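Local coordinates for Thg1-like uncharacterized protein (PDB 4KGM) that probably adds nucleotides to the 5' end of tRNA in the 3'-to-5' direction, as tRNA(His) guanylyltransferases do, and binds ATP and magnesium, at residues 16-21 with 92-97; 22-27 with 135-140. All coordinates share one frame; numbering follows the deposited sequence.

Contact 1. Residues 16-21 with 92-97; sequences RIKLPE and WFENNL. With PO4 (phosphate ion), chain J.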
loop_
_atom_site.group_PDB
_atom_site.type_symbol
_atom_site.label_atom_id
_atom_site.label_comp_id
_atom_site.label_asym_id
_atom_site.label_seq_id
_atom_site.Cartn_x
_atom_site.Cartn_y
_atom_site.Cartn_z
ATOM N N ARG A 16 -4.871 -3.243 -5.255
ATOM C CA ARG A 16 -5.925 -3.971 -4.569
ATOM C C ARG A 16 -5.540 -4.097 -3.102
ATOM O O ARG A 16 -5.136 -5.160 -2.633
ATOM C CB ARG A 16 -6.132 -5.351 -5.190
ATOM C CG ARG A 16 -7.369 -6.067 -4.680
ATOM C CD ARG A 16 -7.616 -7.364 -5.429
ATOM N NE ARG A 16 -8.887 -7.963 -5.039
ATOM C CZ ARG A 16 -10.060 -7.641 -5.575
ATOM N NH1 ARG A 16 -10.127 -6.721 -6.528
ATOM N NH2 ARG A 16 -11.169 -8.235 -5.155
ATOM N N ILE A 17 -5.662 -2.992 -2.382
ATOM C CA ILE A 17 -5.235 -2.925 -0.995
ATOM C C ILE A 17 -6.309 -3.474 -0.065
ATOM O O ILE A 17 -7.496 -3.194 -0.235
ATOM C CB ILE A 17 -4.873 -1.475 -0.611
ATOM C CG1 ILE A 17 -3.829 -0.931 -1.592
ATOM C CG2 ILE A 17 -4.364 -1.403 0.815
ATOM C CD1 ILE A 17 -3.465 0.508 -1.365
ATOM N N LYS A 18 -5.888 -4.276 0.908
ATOM C CA LYS A 18 -6.805 -4.801 1.909
ATOM C C LYS A 18 -6.350 -4.456 3.319
ATOM O O LYS A 18 -5.166 -4.552 3.643
ATOM C CB LYS A 18 -6.964 -6.317 1.765
ATOM C CG LYS A 18 -7.802 -6.743 0.571
ATOM C CD LYS A 18 -8.081 -8.235 0.599
ATOM C CE LYS A 18 -9.078 -8.637 -0.475
ATOM N NZ LYS A 18 -9.327 -10.106 -0.477
ATOM N N LEU A 19 -7.298 -4.045 4.153
ATOM C CA LEU A 19 -7.019 -3.780 5.555
ATOM C C LEU A 19 -6.900 -5.100 6.304
ATOM O O LEU A 19 -7.652 -6.038 6.032
ATOM C CB LEU A 19 -8.138 -2.937 6.171
ATOM C CG LEU A 19 -8.356 -1.530 5.611
ATOM C CD1 LEU A 19 -9.668 -0.953 6.119
ATOM C CD2 LEU A 19 -7.195 -0.618 5.983
ATOM N N PRO A 20 -5.947 -5.183 7.245
ATOM C CA PRO A 20 -5.847 -6.371 8.098
ATOM C C PRO A 20 -7.147 -6.581 8.864
ATOM O O PRO A 20 -7.742 -5.610 9.330
ATOM C CB PRO A 20 -4.696 -6.027 9.057
ATOM C CG PRO A 20 -4.508 -4.547 8.943
ATOM C CD PRO A 20 -4.895 -4.198 7.543
ATOM N N GLU A 21 -7.581 -7.832 8.972
ATOM C CA GLU A 21 -8.872 -8.158 9.568
ATOM C C GLU A 21 -8.815 -8.221 11.092
ATOM O O GLU A 21 -7.761 -8.016 11.695
ATOM C CB GLU A 21 -9.385 -9.492 9.017
ATOM C CG GLU A 21 -9.538 -9.527 7.501
ATOM C CD GLU A 21 -9.950 -10.895 6.985
ATOM O OE1 GLU A 21 -10.243 -11.782 7.812
ATOM O OE2 GLU A 21 -9.976 -11.087 5.750
ATOM N N TRP A 92 -16.777 -6.454 5.505
ATOM C CA TRP A 92 -17.432 -5.729 4.428
ATOM C C TRP A 92 -16.481 -5.614 3.244
ATOM O O TRP A 92 -15.401 -5.036 3.367
ATOM C CB TRP A 92 -17.843 -4.333 4.900
ATOM C CG TRP A 92 -18.809 -3.649 3.984
ATOM C CD1 TRP A 92 -19.806 -4.235 3.259
ATOM C CD2 TRP A 92 -18.863 -2.249 3.684
ATOM N NE1 TRP A 92 -20.482 -3.286 2.532
ATOM C CE2 TRP A 92 -19.922 -2.058 2.775
ATOM C CE3 TRP A 92 -18.122 -1.138 4.099
ATOM C CZ2 TRP A 92 -20.258 -0.804 2.273
ATOM C CZ3 TRP A 92 -18.455 0.107 3.599
ATOM C CH2 TRP A 92 -19.515 0.264 2.695
ATOM N N PHE A 93 -16.884 -6.183 2.108
ATOM C CA PHE A 93 -16.062 -6.208 0.896
ATOM C C PHE A 93 -14.694 -6.851 1.134
ATOM O O PHE A 93 -13.731 -6.556 0.423
ATOM C CB PHE A 93 -15.891 -4.799 0.316
ATOM C CG PHE A 93 -17.162 -4.201 -0.221
ATOM C CD1 PHE A 93 -18.041 -4.960 -0.974
ATOM C CD2 PHE A 93 -17.476 -2.873 0.029
ATOM C CE1 PHE A 93 -19.211 -4.405 -1.471
ATOM C CE2 PHE A 93 -18.644 -2.314 -0.461
ATOM C CZ PHE A 93 -19.512 -3.083 -1.212
ATOM N N GLU A 94 -14.621 -7.724 2.137
ATOM C CA GLU A 94 -13.379 -8.400 2.511
ATOM C C GLU A 94 -12.273 -7.411 2.871
ATOM O O GLU A 94 -11.096 -7.661 2.607
ATOM C CB GLU A 94 -12.915 -9.342 1.395
ATOM C CG GLU A 94 -13.938 -10.397 1.014
ATOM C CD GLU A 94 -13.583 -11.112 -0.273
ATOM O OE1 GLU A 94 -12.962 -10.478 -1.154
ATOM O OE2 GLU A 94 -13.922 -12.307 -0.405
ATOM N N ASN A 95 -12.669 -6.294 3.477
ATOM C CA ASN A 95 -11.745 -5.229 3.872
ATOM C C ASN A 95 -10.944 -4.611 2.721
ATOM O O ASN A 95 -9.844 -4.098 2.927
ATOM C CB ASN A 95 -10.818 -5.686 5.005
ATOM C CG ASN A 95 -11.301 -5.234 6.374
ATOM O OD1 ASN A 95 -12.448 -4.815 6.536
ATOM N ND2 ASN A 95 -10.421 -5.312 7.367
ATOM N N ASN A 96 -11.510 -4.656 1.519
ATOM C CA ASN A 96 -10.940 -3.975 0.362
ATOM C C ASN A 96 -10.971 -2.457 0.559
ATOM O O ASN A 96 -12.044 -1.865 0.657
ATOM C CB ASN A 96 -11.710 -4.366 -0.905
ATOM C CG ASN A 96 -11.122 -3.760 -2.169
ATOM O OD1 ASN A 96 -11.016 -2.541 -2.307
ATOM N ND2 ASN A 96 -10.741 -4.618 -3.106
ATOM N N LEU A 97 -9.795 -1.838 0.599
ATOM C CA LEU A 97 -9.679 -0.412 0.902
ATOM C C LEU A 97 -10.475 0.487 -0.047
ATOM O O LEU A 97 -11.344 1.237 0.392
ATOM C CB LEU A 97 -8.209 0.021 0.928
ATOM C CG LEU A 97 -7.936 1.478 1.320
ATOM C CD1 LEU A 97 -8.244 1.724 2.795
ATOM C CD2 LEU A 97 -6.506 1.874 0.998
HETATM P P PO4 J . -14.015 -7.207 -7.497
HETATM O O1 PO4 J . -14.727 -8.442 -7.994
HETATM O O2 PO4 J . -12.907 -6.849 -8.461
HETATM O O3 PO4 J . -14.993 -6.059 -7.404
HETATM O O4 PO4 J . -13.438 -7.478 -6.128
HETATM O O HOH W 1 -8.290 -1.332 -2.286
HETATM O O HOH W 2 -10.142 -5.052 10.104
HETATM O O HOH W 3 -9.330 -9.806 3.470
#
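Lys18 and Asn96 face each other as an isolated beta bridge, which joins the loop leading into strand 25-31 to the turn just before helix 97-119. The pair itself is non-hydrogen-bonded; the bonds flank it, from Leu97 N to Ile17 O and from Leu19 N to Asn95 O, each 2.8 Å and nearly straight. Residues 93-95 all have positive phi, a left-handed turn that places the Asn95 carbonyl opposite Leu19. The Asn95 side chain then adds a third bond, ND2 to Leu19 O at 3.2 Å. The acceptor lies in the amide plane, whereas ND2 stands above the Leu19 carbonyl plane, 70° out of it. Water 2 accepts from the same ND2 and donates to Pro20 O.

Asn96 is the N-cap of the helix: its OD1 receives Lys99 N. CG is anti to the backbone N (chi1 -177°), and from there the amide puts ND2 3.9 Å above the Arg16 guanidinium plane, over its centre, the two flat groups nearly perpendicular. Arg16 NH2 meets O4 of a phosphate ion, probably from the crystallisation liquor, at 2.6 Å; Lys99 of the same chain and Arg131 of the second subunit also hydrogen-bond the ion. Alongside, Leu97 CD2 lies 3.9 Å from Ile17 CG2, and Ile17 packs on Ile17 of the second subunit.

At the exposed margin, Lys18 NZ reaches Glu94 OE1 only at a long 3.7 Å. The chemistry therefore divides: backbone bonds and one Asn amide fix the loop to the helix start, while the basic groups gathered around the phosphate probably explain why it binds.

Contact 2. Residues 22-27 with 135-140; sequences RMPVIV and LPQDEV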
loop_
_atom_site.group_PDB
_atom_site.type_symbol
_atom_site.label_atom_id
_atom_site.label_comp_id
_atom_site.label_asym_id
_atom_site.label_seq_id
_atom_site.Cartn_x
_atom_site.Cartn_y
_atom_site.Cartn_z
ATOM N N ARG A 22 -9.966 -8.510 11.695
ATOM C CA ARG A 22 -10.104 -8.651 13.144
ATOM C C ARG A 22 -9.573 -7.464 13.946
ATOM O O ARG A 22 -8.946 -7.643 14.989
ATOM C CB ARG A 22 -9.473 -9.959 13.634
ATOM C CG ARG A 22 -10.215 -11.205 13.175
ATOM C CD ARG A 22 -9.759 -12.436 13.940
ATOM N NE ARG A 22 -10.021 -12.314 15.372
ATOM C CZ ARG A 22 -11.187 -12.597 15.943
ATOM N NH1 ARG A 22 -12.204 -13.017 15.203
ATOM N NH2 ARG A 22 -11.340 -12.458 17.253
ATOM N N MET A 23 -9.830 -6.258 13.451
ATOM C CA MET A 23 -9.500 -5.042 14.183
ATOM C C MET A 23 -10.405 -3.887 13.746
ATOM O O MET A 23 -10.894 -3.880 12.616
ATOM C CB MET A 23 -8.012 -4.692 14.032
ATOM C CG MET A 23 -7.553 -4.394 12.622
ATOM S SD MET A 23 -5.793 -3.977 12.592
ATOM C CE MET A 23 -5.082 -5.490 13.239
ATOM N N PRO A 24 -10.651 -2.922 14.652
ATOM C CA PRO A 24 -11.555 -1.795 14.389
ATOM C C PRO A 24 -11.249 -1.055 13.091
ATOM O O PRO A 24 -10.092 -0.733 12.818
ATOM C CB PRO A 24 -11.304 -0.869 15.580
ATOM C CG PRO A 24 -10.911 -1.783 16.679
ATOM C CD PRO A 24 -10.127 -2.891 16.030
ATOM N N VAL A 25 -12.289 -0.798 12.303
ATOM C CA VAL A 25 -12.162 -0.020 11.074
ATOM C C VAL A 25 -12.942 1.289 11.186
ATOM O O VAL A 25 -14.093 1.301 11.624
ATOM C CB VAL A 25 -12.665 -0.814 9.847
ATOM C CG1 VAL A 25 -12.829 0.101 8.643
ATOM C CG2 VAL A 25 -11.716 -1.959 9.529
ATOM N N ILE A 26 -12.304 2.388 10.800
ATOM C CA ILE A 26 -12.955 3.690 10.790
ATOM C C ILE A 26 -13.073 4.226 9.366
ATOM O O ILE A 26 -12.090 4.263 8.624
ATOM C CB ILE A 26 -12.185 4.713 11.647
ATOM C CG1 ILE A 26 -12.224 4.311 13.121
ATOM C CG2 ILE A 26 -12.767 6.106 11.466
ATOM C CD1 ILE A 26 -13.604 4.375 13.728
ATOM N N VAL A 27 -14.283 4.634 8.992
ATOM C CA VAL A 27 -14.518 5.265 7.699
ATOM C C VAL A 27 -15.013 6.694 7.892
ATOM O O VAL A 27 -16.013 6.922 8.574
ATOM C CB VAL A 27 -15.568 4.497 6.881
ATOM C CG1 VAL A 27 -15.828 5.205 5.558
ATOM C CG2 VAL A 27 -15.116 3.064 6.645
ATOM N N LEU A 135 -7.727 0.976 13.446
ATOM C CA LEU A 135 -7.305 1.546 14.715
ATOM C C LEU A 135 -7.180 0.448 15.754
ATOM O O LEU A 135 -7.971 -0.492 15.765
ATOM C CB LEU A 135 -8.314 2.587 15.206
ATOM C CG LEU A 135 -8.278 3.985 14.590
ATOM C CD1 LEU A 135 -9.330 4.858 15.244
ATOM C CD2 LEU A 135 -6.906 4.601 14.756
ATOM N N PRO A 136 -6.175 0.558 16.631
ATOM C CA PRO A 136 -6.117 -0.348 17.781
ATOM C C PRO A 136 -7.302 -0.086 18.704
ATOM O O PRO A 136 -7.831 1.026 18.714
ATOM C CB PRO A 136 -4.796 0.025 18.463
ATOM C CG PRO A 136 -4.449 1.379 17.944
ATOM C CD PRO A 136 -5.015 1.462 16.566
ATOM N N GLN A 137 -7.713 -1.102 19.456
ATOM C CA GLN A 137 -8.889 -1.009 20.317
ATOM C C GLN A 137 -8.839 0.149 21.316
ATOM O O GLN A 137 -9.857 0.786 21.584
ATOM C CB GLN A 137 -9.113 -2.328 21.059
ATOM C CG GLN A 137 -9.642 -3.454 20.186
ATOM C CD GLN A 137 -9.796 -4.757 20.948
ATOM O OE1 GLN A 137 -8.823 -5.307 21.463
ATOM N NE2 GLN A 137 -11.025 -5.256 21.027
ATOM N N ASP A 138 -7.659 0.425 21.862
ATOM C CA ASP A 138 -7.529 1.482 22.860
ATOM C C ASP A 138 -7.301 2.861 22.238
ATOM O O ASP A 138 -6.771 3.765 22.885
ATOM C CB ASP A 138 -6.436 1.153 23.887
ATOM C CG ASP A 138 -5.050 1.035 23.269
ATOM O OD1 ASP A 138 -4.112 0.655 24.002
ATOM O OD2 ASP A 138 -4.887 1.306 22.060
ATOM N N GLU A 139 -7.698 3.011 20.979
ATOM C CA GLU A 139 -7.583 4.290 20.291
ATOM C C GLU A 139 -8.892 4.686 19.616
ATOM O O GLU A 139 -9.004 5.777 19.057
ATOM C CB GLU A 139 -6.443 4.259 19.267
ATOM C CG GLU A 139 -5.045 4.277 19.875
ATOM C CD GLU A 139 -4.569 5.672 20.235
ATOM O OE1 GLU A 139 -5.384 6.479 20.729
ATOM O OE2 GLU A 139 -3.375 5.965 20.015
ATOM N N VAL A 140 -9.879 3.798 19.676
ATOM C CA VAL A 140 -11.170 4.056 19.048
ATOM C C VAL A 140 -11.912 5.182 19.761
ATOM O O VAL A 140 -12.407 6.109 19.123
ATOM C CB VAL A 140 -12.053 2.796 19.016
ATOM C CG1 VAL A 140 -13.372 3.092 18.312
ATOM C CG2 VAL A 140 -11.320 1.658 18.326
#
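Pro24 meets the loop at Leu135 with both its backbone and its ring. Its carbonyl oxygen accepts Leu135 N at 3.0 Å, with an N-H...O angle of 154°, and the ring lies close to the Leu135 carbonyl, whose oxygen is 3.2 Å from Pro24 CD and 3.3 Å from CG. Farther round the same ring, CB touches Val140 CG2 at 3.7 Å. CG2, anti to the Val140 carbonyl carbon, is the branch that reaches the ring, the two side chains passing at a slant. Gln137 brings only its aliphatic part, CG, to 4.1 Å from Pro24 CG.

Two residues further along, Ile26 CG1 meets Leu135 CD1 at 3.6 Å, extending the apolar surface into the strand.

A second shell holds these groups in place. Glu139 N bonds back to Pro136 O, closing the turn just ahead of the helix that begins at Val140, with Glu139 at its N-cap position. Gln137 NE2 is bonded to Val237 O, and its side chain and the Pro24 ring both rest on Tyr84. Separately, salt bridges join Arg22 to Asp138 of the fourth subunit and Asp138 to Arg22 of that subunit.

The contact thus lies where strand 128-134 ends and helix 140-160 begins. Ile26 pairs through its backbone with Gln133 and packs on Tyr143 and Phe144 of that helix, while Val25, directed away from the loop, pairs with Ile81 of strand 76-81.

Overall arrangement
The first segments are consecutive, 16-21 running into 22-27, and the segments of the two contacts alternate along the chain: contact 1 fastens the approach to strand 25-31 and contact 2 its entry into the sheet. Their centres are 14 Å apart, and they meet where Val25 CG2 approaches Leu19 CD1 at 4.1 Å. Each ties this one passage to the start of a different helix, 97-119 in contact 1 and 140-160 in contact 2. Strand 25-31 then carries on to Asp30 and Gly31, which with Asp75 bind magnesium beside ATP, at the other end of the strand from contact 2. Both contacts also touch the second subunit, so they lie near a subunit interface.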